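Local coordinates for aldehyde dehydrogenase 21 (Physcomitrella patens subsp. patens, PDB 5MZ8) that oxidises succinic semialdehyde to succinate as an NADP(+)-binding member of the aldehyde dehydrogenase family, at the interface of chains A and B. Numbering follows the deposited sequence. Chains: chain A/B, aldehyde dehydrogenase 21.

The interface of chains A and B. Residues chain A 154, 156, 173, 175; chain B 158, 171.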
loop_
_atom_site.group_PDB
_atom_site.type_symbol
_atom_site.label_atom_id
_atom_site.label_comp_id
_atom_site.label_asym_id
_atom_site.label_seq_id
_atom_site.Cartn_x
_atom_site.Cartn_y
_atom_site.Cartn_z
ATOM N N ILE A 154 3.546 11.134 3.524
ATOM C CA ILE A 154 4.192 10.142 4.381
ATOM C C ILE A 154 3.064 9.429 5.152
ATOM O O ILE A 154 2.618 9.895 6.198
ATOM C CB ILE A 154 5.367 10.686 5.254
ATOM C CG1 ILE A 154 6.395 11.474 4.390
ATOM C CG2 ILE A 154 6.061 9.520 6.009
ATOM C CD1 ILE A 154 7.297 12.440 5.168
ATOM N N GLY A 156 1.033 6.402 7.172
ATOM C CA GLY A 156 1.218 5.432 8.237
ATOM C C GLY A 156 0.222 4.298 8.047
ATOM O O GLY A 156 -0.521 4.254 7.058
ATOM N N ILE A 173 -1.115 1.685 15.645
ATOM C CA ILE A 173 -0.950 2.792 14.701
ATOM C C ILE A 173 0.534 2.814 14.424
ATOM O O ILE A 173 1.314 3.062 15.339
ATOM C CB ILE A 173 -1.466 4.170 15.202
ATOM C CG1 ILE A 173 -3.004 4.169 15.379
ATOM C CG2 ILE A 173 -1.028 5.272 14.220
ATOM C CD1 ILE A 173 -3.563 5.283 16.263
ATOM N N LYS A 175 3.542 4.635 12.536
ATOM C CA LYS A 175 3.865 5.951 11.987
ATOM C C LYS A 175 5.370 6.070 11.825
ATOM O O LYS A 175 6.114 5.467 12.591
ATOM C CB LYS A 175 3.341 7.043 12.938
ATOM C CG LYS A 175 3.065 8.390 12.299
ATOM C CD LYS A 175 2.077 9.177 13.136
ATOM C CE LYS A 175 2.674 10.394 13.787
ATOM N NZ LYS A 175 1.638 11.151 14.544
ATOM N N HIS B 158 -2.889 5.884 8.258
ATOM C CA HIS B 158 -2.661 7.086 9.048
ATOM C C HIS B 158 -2.274 8.114 7.976
ATOM O O HIS B 158 -1.279 7.920 7.274
ATOM C CB HIS B 158 -1.572 6.965 10.128
ATOM C CG HIS B 158 -1.428 8.256 10.885
ATOM N ND1 HIS B 158 -0.681 9.317 10.383
ATOM C CD2 HIS B 158 -2.033 8.658 12.022
ATOM C CE1 HIS B 158 -0.819 10.297 11.256
ATOM N NE2 HIS B 158 -1.625 9.945 12.255
ATOM N N GLN B 171 -4.534 15.727 11.037
ATOM C CA GLN B 171 -4.112 14.372 10.688
ATOM C C GLN B 171 -5.373 13.509 10.703
ATOM O O GLN B 171 -6.386 13.886 11.306
ATOM C CB GLN B 171 -3.028 13.835 11.668
ATOM C CG GLN B 171 -3.547 13.600 13.087
ATOM C CD GLN B 171 -2.489 13.181 14.071
ATOM O OE1 GLN B 171 -1.841 12.152 13.919
ATOM N NE2 GLN B 171 -2.386 13.897 15.175
HETATM O O HOH W 1 1.618 9.960 8.936
#
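With CG opposite the backbone nitrogen (chi1 -180°), B:His158 lays its imidazole beneath A:Lys175, whose extended first two torsions (chi1 -156°, chi2 158°) bring CD over one ring face; a bend at chi3 then turns CE and the amine toward the B:Gln171 side. The contact lies in the oligomerisation region of the aldehyde dehydrogenase fold, where the 156-160 strands of two subunits pair antiparallel about a two-fold axis, about 26 Å from A:Glu285 of the active site.

A:Gly156 and B:His158 form the bridge between the strands. The glycine N of A:Gly156 donates to O of B:His158 (2.8 Å). The return bond, from N of B:His158 to O of A:Gly156, is longer at 3.1 Å. Beside this ladder, CB of the histidine packs on the glycine CA.

Further out, the methylene CD of A:Lys175 makes a CH-pi contact, displaced toward the ring rim and 3.6 Å from CE1 of B:His158. CG2 of A:Ile173 lies farther off, 4.2 Å from the ring carbon CD2 of B:His158. Both imidazole nitrogens are engaged, which fixes the ring's rotation. NE2 of B:His158 donates to the amide OE1 of B:Gln171 in its own chain (2.8 Å), with the acceptor in the ring plane and the bond using a lone pair of OE1 in its carbonyl plane. On the other side, ND1 of B:His158 meets a water at 2.8 Å that also bonds the backbone O of A:Ile154 in the opposite subunit. The amine NZ of A:Lys175, 4.2 Å from NE2 of B:His158, may, if charged, disfavour protonation of the imidazole. A leucine here in place of B:His158 would probably leave OE1 of B:Gln171 without its donor, break the water link to A:Ile154, and deprive CD of A:Lys175 of the flat face it rests on.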